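Local coordinates for protein membrane attack complex assembly inhibitor BGA71 (Borreliella bavariensis, PDB 6FMH) that probably inhibits assembly of the complement membrane attack complex as an outer surface protein of a Lyme disease agent, at residues A[73-78]-A[154-159]; A[61-66]-A[110-115]. All coordinates share one frame; numbering follows the deposited sequence.

Contact 1: residues A[73-78]-A[154-159]; sequences KQKINT and KLNETI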
loop_
_atom_site.group_PDB
_atom_site.type_symbol
_atom_site.label_atom_id
_atom_site.label_comp_id
_atom_site.label_asym_id
_atom_site.label_seq_id
_atom_site.Cartn_x
_atom_site.Cartn_y
_atom_site.Cartn_z
ATOM N N LYS A 73 -19.629 -10.551 12.665
ATOM C CA LYS A 73 -20.322 -11.200 11.569
ATOM C C LYS A 73 -21.817 -10.893 11.528
ATOM O O LYS A 73 -22.410 -10.686 10.460
ATOM C CB LYS A 73 -20.085 -12.732 11.643
ATOM C CG LYS A 73 -18.817 -13.201 10.913
ATOM C CD LYS A 73 -18.538 -14.712 10.876
ATOM C CE LYS A 73 -18.640 -15.401 12.247
ATOM N NZ LYS A 73 -18.657 -16.876 12.077
ATOM N N GLN A 74 -22.450 -10.857 12.669
ATOM C CA GLN A 74 -23.876 -10.633 12.704
ATOM C C GLN A 74 -24.276 -9.266 12.129
ATOM O O GLN A 74 -25.081 -9.167 11.213
ATOM C CB GLN A 74 -24.377 -10.756 14.139
ATOM C CG GLN A 74 -25.838 -10.988 14.137
ATOM C CD GLN A 74 -26.352 -11.736 15.266
ATOM O OE1 GLN A 74 -25.621 -12.402 16.013
ATOM N NE2 GLN A 74 -27.690 -11.738 15.337
ATOM N N LYS A 75 -23.632 -8.258 12.650
ATOM C CA LYS A 75 -23.765 -6.919 12.143
ATOM C C LYS A 75 -23.477 -6.772 10.642
ATOM O O LYS A 75 -24.213 -6.083 9.923
ATOM C CB LYS A 75 -22.837 -6.005 12.933
ATOM C CG LYS A 75 -23.264 -5.869 14.387
ATOM C CD LYS A 75 -22.372 -4.910 15.131
ATOM C CE LYS A 75 -22.935 -4.580 16.495
ATOM N NZ LYS A 75 -22.746 -3.137 16.804
ATOM N N ILE A 76 -22.438 -7.445 10.163
ATOM C CA ILE A 76 -22.090 -7.382 8.774
ATOM C C ILE A 76 -23.186 -8.017 7.955
ATOM O O ILE A 76 -23.441 -7.614 6.816
ATOM C CB ILE A 76 -20.773 -8.154 8.497
ATOM C CG1 ILE A 76 -19.578 -7.433 9.101
ATOM C CG2 ILE A 76 -20.517 -8.345 6.996
ATOM C CD1 ILE A 76 -18.373 -8.334 9.277
ATOM N N ASN A 77 -23.738 -9.099 8.473
ATOM C CA ASN A 77 -24.812 -9.788 7.764
ATOM C C ASN A 77 -26.045 -8.923 7.655
ATOM O O ASN A 77 -26.724 -8.932 6.651
ATOM C CB ASN A 77 -25.151 -11.119 8.452
ATOM C CG ASN A 77 -24.197 -12.230 8.103
ATOM O OD1 ASN A 77 -23.695 -12.892 9.010
ATOM N ND2 ASN A 77 -23.942 -12.474 6.829
ATOM N N THR A 78 -26.338 -8.193 8.703
ATOM C CA THR A 78 -27.478 -7.264 8.697
ATOM C C THR A 78 -27.307 -6.189 7.650
ATOM O O THR A 78 -28.269 -5.833 6.931
ATOM C CB THR A 78 -27.577 -6.586 10.061
ATOM O OG1 THR A 78 -27.509 -7.612 11.073
ATOM C CG2 THR A 78 -28.839 -5.828 10.208
ATOM N N LYS A 154 -22.189 6.281 13.046
ATOM C CA LYS A 154 -23.405 6.291 12.295
ATOM C C LYS A 154 -23.835 4.932 11.832
ATOM O O LYS A 154 -25.013 4.608 11.902
ATOM C CB LYS A 154 -23.280 7.177 11.072
ATOM C CG LYS A 154 -24.629 7.678 10.567
ATOM C CD LYS A 154 -25.040 8.942 11.288
ATOM C CE LYS A 154 -26.489 9.309 11.046
ATOM N NZ LYS A 154 -27.360 9.224 12.257
ATOM N N LEU A 155 -22.891 4.118 11.359
ATOM C CA LEU A 155 -23.213 2.770 10.858
ATOM C C LEU A 155 -23.748 1.811 11.953
ATOM O O LEU A 155 -24.626 0.975 11.692
ATOM C CB LEU A 155 -22.017 2.173 10.165
ATOM C CG LEU A 155 -22.185 0.803 9.467
ATOM C CD1 LEU A 155 -23.363 0.773 8.512
ATOM C CD2 LEU A 155 -20.925 0.428 8.740
ATOM N N ASN A 156 -23.296 1.986 13.187
ATOM C CA ASN A 156 -23.814 1.155 14.282
ATOM C C ASN A 156 -25.223 1.544 14.685
ATOM O O ASN A 156 -26.072 0.678 14.990
ATOM C CB ASN A 156 -22.855 1.155 15.428
ATOM C CG ASN A 156 -21.721 0.235 15.157
ATOM O OD1 ASN A 156 -21.882 -0.969 15.208
ATOM N ND2 ASN A 156 -20.542 0.794 14.808
ATOM N N GLU A 157 -25.459 2.859 14.630
ATOM C CA GLU A 157 -26.772 3.414 14.878
ATOM C C GLU A 157 -27.788 2.922 13.817
ATOM O O GLU A 157 -28.947 2.646 14.109
ATOM C CB GLU A 157 -26.763 4.949 14.930
ATOM C CG GLU A 157 -28.179 5.383 14.708
ATOM C CD GLU A 157 -28.357 6.810 14.422
ATOM O OE1 GLU A 157 -27.459 7.423 13.866
ATOM O OE2 GLU A 157 -29.414 7.330 14.727
ATOM N N THR A 158 -27.320 2.760 12.601
ATOM C CA THR A 158 -28.139 2.250 11.546
ATOM C C THR A 158 -28.479 0.748 11.696
ATOM O O THR A 158 -29.645 0.365 11.559
ATOM C CB THR A 158 -27.439 2.526 10.241
ATOM O OG1 THR A 158 -27.508 3.918 9.979
ATOM C CG2 THR A 158 -28.070 1.769 9.064
ATOM N N ILE A 159 -27.494 -0.071 12.044
ATOM C CA ILE A 159 -27.728 -1.478 12.349
ATOM C C ILE A 159 -28.763 -1.633 13.473
ATOM O O ILE A 159 -29.681 -2.456 13.378
ATOM C CB ILE A 159 -26.441 -2.230 12.772
ATOM C CG1 ILE A 159 -25.342 -2.173 11.664
ATOM C CG2 ILE A 159 -26.770 -3.650 13.206
ATOM C CD1 ILE A 159 -25.660 -2.856 10.353
#

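Contact 2: residues A[61-66]-A[110-115]; sequences IKRTIY and DIDRVL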
loop_
_atom_site.group_PDB
_atom_site.type_symbol
_atom_site.label_atom_id
_atom_site.label_comp_id
_atom_site.label_asym_id
_atom_site.label_seq_id
_atom_site.Cartn_x
_atom_site.Cartn_y
_atom_site.Cartn_z
ATOM N N ILE A 61 -13.523 -1.439 0.564
ATOM C CA ILE A 61 -14.848 -1.331 1.118
ATOM C C ILE A 61 -14.949 -2.025 2.479
ATOM O O ILE A 61 -15.410 -1.424 3.449
ATOM C CB ILE A 61 -15.913 -1.848 0.130
ATOM C CG1 ILE A 61 -16.035 -0.892 -1.045
ATOM C CG2 ILE A 61 -17.268 -1.927 0.783
ATOM C CD1 ILE A 61 -16.620 -1.491 -2.316
ATOM N N LYS A 62 -14.510 -3.270 2.539
ATOM C CA LYS A 62 -14.514 -4.065 3.777
ATOM C C LYS A 62 -13.655 -3.498 4.916
ATOM O O LYS A 62 -14.027 -3.624 6.085
ATOM C CB LYS A 62 -14.038 -5.486 3.504
ATOM C CG LYS A 62 -15.036 -6.326 2.735
ATOM C CD LYS A 62 -14.375 -7.624 2.333
ATOM C CE LYS A 62 -15.301 -8.525 1.576
ATOM N NZ LYS A 62 -14.512 -9.583 0.867
ATOM N N ARG A 63 -12.508 -2.918 4.577
ATOM C CA ARG A 63 -11.674 -2.290 5.603
ATOM C C ARG A 63 -12.502 -1.309 6.414
ATOM O O ARG A 63 -12.500 -1.327 7.643
ATOM C CB ARG A 63 -10.467 -1.585 4.986
ATOM C CG ARG A 63 -9.432 -2.513 4.362
ATOM C CD ARG A 63 -8.444 -1.898 3.306
ATOM N NE ARG A 63 -7.459 -1.128 4.043
ATOM C CZ ARG A 63 -6.564 -0.260 3.529
ATOM N NH1 ARG A 63 -6.424 -0.098 2.245
ATOM N NH2 ARG A 63 -5.754 0.388 4.349
ATOM N N THR A 64 -13.250 -0.456 5.719
ATOM C CA THR A 64 -14.068 0.563 6.427
ATOM C C THR A 64 -15.250 -0.026 7.140
ATOM O O THR A 64 -15.446 0.180 8.298
ATOM C CB THR A 64 -14.542 1.705 5.487
ATOM O OG1 THR A 64 -13.454 2.618 5.247
ATOM C CG2 THR A 64 -15.624 2.511 6.149
ATOM N N ILE A 65 -15.957 -0.891 6.442
ATOM C CA ILE A 65 -17.191 -1.492 6.985
ATOM C C ILE A 65 -16.912 -2.370 8.174
ATOM O O ILE A 65 -17.463 -2.163 9.237
ATOM C CB ILE A 65 -17.925 -2.353 5.916
ATOM C CG1 ILE A 65 -18.311 -1.526 4.692
ATOM C CG2 ILE A 65 -19.158 -3.035 6.510
ATOM C CD1 ILE A 65 -19.655 -0.899 4.767
ATOM N N TYR A 66 -16.025 -3.343 7.985
ATOM C CA TYR A 66 -15.754 -4.373 8.991
ATOM C C TYR A 66 -15.156 -3.761 10.213
ATOM O O TYR A 66 -15.457 -4.173 11.340
ATOM C CB TYR A 66 -14.804 -5.412 8.431
ATOM C CG TYR A 66 -15.399 -6.423 7.441
ATOM C CD1 TYR A 66 -16.503 -6.139 6.680
ATOM C CD2 TYR A 66 -14.818 -7.670 7.300
ATOM C CE1 TYR A 66 -17.003 -7.043 5.787
ATOM C CE2 TYR A 66 -15.315 -8.600 6.427
ATOM C CZ TYR A 66 -16.427 -8.279 5.676
ATOM O OH TYR A 66 -16.902 -9.189 4.762
ATOM N N ASP A 110 -9.450 8.219 1.199
ATOM C CA ASP A 110 -8.839 9.345 1.793
ATOM C C ASP A 110 -7.735 8.936 2.702
ATOM O O ASP A 110 -6.696 9.489 2.679
ATOM C CB ASP A 110 -9.878 10.140 2.539
ATOM C CG ASP A 110 -10.624 11.060 1.672
ATOM O OD1 ASP A 110 -10.485 11.042 0.485
ATOM O OD2 ASP A 110 -11.361 11.829 2.174
ATOM N N ILE A 111 -7.981 7.945 3.516
ATOM C CA ILE A 111 -7.022 7.452 4.464
ATOM C C ILE A 111 -5.821 6.890 3.769
ATOM O O ILE A 111 -4.738 7.002 4.221
ATOM C CB ILE A 111 -7.647 6.367 5.354
ATOM C CG1 ILE A 111 -8.794 6.903 6.169
ATOM C CG2 ILE A 111 -6.649 5.821 6.335
ATOM C CD1 ILE A 111 -9.650 5.857 6.792
ATOM N N ASP A 112 -6.054 6.265 2.645
ATOM C CA ASP A 112 -5.051 5.596 1.889
ATOM C C ASP A 112 -4.231 6.545 1.094
ATOM O O ASP A 112 -3.068 6.362 0.994
ATOM C CB ASP A 112 -5.719 4.618 0.951
ATOM C CG ASP A 112 -6.125 3.370 1.604
ATOM O OD1 ASP A 112 -5.819 3.155 2.745
ATOM O OD2 ASP A 112 -6.756 2.569 0.966
ATOM N N ARG A 113 -4.878 7.547 0.515
ATOM C CA ARG A 113 -4.260 8.677 -0.173
ATOM C C ARG A 113 -3.191 9.423 0.601
ATOM O O ARG A 113 -2.181 9.770 0.070
ATOM C CB ARG A 113 -5.335 9.667 -0.599
ATOM C CG ARG A 113 -4.985 10.509 -1.799
ATOM C CD ARG A 113 -5.531 11.905 -1.789
ATOM N NE ARG A 113 -4.808 12.711 -2.747
ATOM C CZ ARG A 113 -5.309 13.214 -3.857
ATOM N NH1 ARG A 113 -6.561 13.029 -4.168
ATOM N NH2 ARG A 113 -4.549 13.911 -4.650
ATOM N N VAL A 114 -3.466 9.710 1.849
ATOM C CA VAL A 114 -2.582 10.348 2.782
ATOM C C VAL A 114 -1.400 9.519 3.169
ATOM O O VAL A 114 -0.360 10.050 3.416
ATOM C CB VAL A 114 -3.325 10.629 4.092
ATOM C CG1 VAL A 114 -2.469 11.373 5.068
ATOM C CG2 VAL A 114 -4.611 11.357 3.841
ATOM N N LEU A 115 -1.566 8.222 3.259
ATOM C CA LEU A 115 -0.488 7.361 3.589
ATOM C C LEU A 115 0.362 7.191 2.378
ATOM O O LEU A 115 1.511 6.995 2.475
ATOM C CB LEU A 115 -1.007 6.036 4.082
ATOM C CG LEU A 115 0.120 5.102 4.428
ATOM C CD1 LEU A 115 0.926 5.496 5.628
ATOM C CD2 LEU A 115 -0.467 3.763 4.578
#

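Contact 1: residues A[73-78]-A[154-159]
Lys75 NZ donates to the side-chain oxygen OD1 of Asn156 over 2.8 Å, and this is the one polar bond between 73-78 and 154-159. The ammonium group meets OD1 at a C=O...N angle of 145° and tilted 28° from the carbonyl plane, while the two side chains cross at about a right angle. The Lys75 chain is extended up to a bend in its last torsion, chi4, which brings NZ to the amide although the CB bond does not point there. The other end of the amide is held as well: Asn156 ND2 bonds to Ala152 O, one turn back, and to Ser68 O at the end of helix 55-68. These three partners are consistent with the modelled turn of the amide, OD1 toward the ammonium and ND2 toward two carbonyls. In this all-helical BbCRASP-1-type fold the contact joins helix 73-88 to the long helix 127-163, and the local axes of 73-78 and 154-159 come within 10.6 Å of each other at 78°, nearly perpendicular. A methyl of Ile159, CD1, rests on the backbone carbonyl of Lys75, 3.6 Å from its O. The aliphatic contacts are Ile159 CD1 to Thr78 CB at 4.2 Å and Ile159 CG2 to Lys75 CG at 4.3 Å. The hydroxyl of Thr78 turns back to its own helix, where Gln74 O accepts both Thr78 OG1 (2.9 Å) and the backbone Thr78 N.

Contact 2: residues A[61-66]-A[110-115]
A salt bridge between two helices of the all-helical BbCRASP-1-type fold makes up this contact: Arg63 of helix 55-68 faces Asp112 of the long helix 90-123. The two side chains approach from opposite directions; their guanidinium and carboxylate planes are inclined by 26°, and Asp112 OD2 approaches the guanidinium obliquely. Arg63 NH1 is 3.0 Å from Asp112 OD2, although the position of that oxygen is less certain than the rest. The second link, from Arg63 NH2 to Asp112 OD1, spans 3.2 Å with an N-H...O angle of 121° and is weak. With only 92 Å² buried between the segments, the evidence is for an ionic link more than for close packing. Gln60 OE1, on the same helix, accepts from Arg63 NH1 and is the stronger polar partner of this side chain, while Asn24 OD1 takes a weak bond from NH2; together these bonds would probably restrict rotation of the guanidinium. Next to Asp112, Ile111 packs on Ser144 and Arg148 of helix 127-163, and Asp110 OD1 forms a salt bridge to Lys124 of the second subunit, so the same turn of helix 90-123 also faces the neighbouring chain. The bend of the Arg63 chain at chi3 (76°) turns the guanidinium toward Asp112, with CZ 3.6 Å from Asp112 OD1.

In the fold
From the N terminus, the chain first meets residues 61-66 on helix 55-68, then 73-78 on helix 73-88, 110-115 on helix 90-123 and 154-159 on helix 127-163. Contact 2 closes a loop of 43 intervening residues and contact 1 one of 75. Their segments alternate, so the two loops cross rather than nest: 73-78 lies inside the loop of contact 2, and 110-115 inside that of contact 1. Together they tie four successive helices pairwise, first with third and second with fourth. The centres are about 18 Å apart, yet the contacts meet where Ile76 CD1 packs 3.9 Å from Tyr66 CD1.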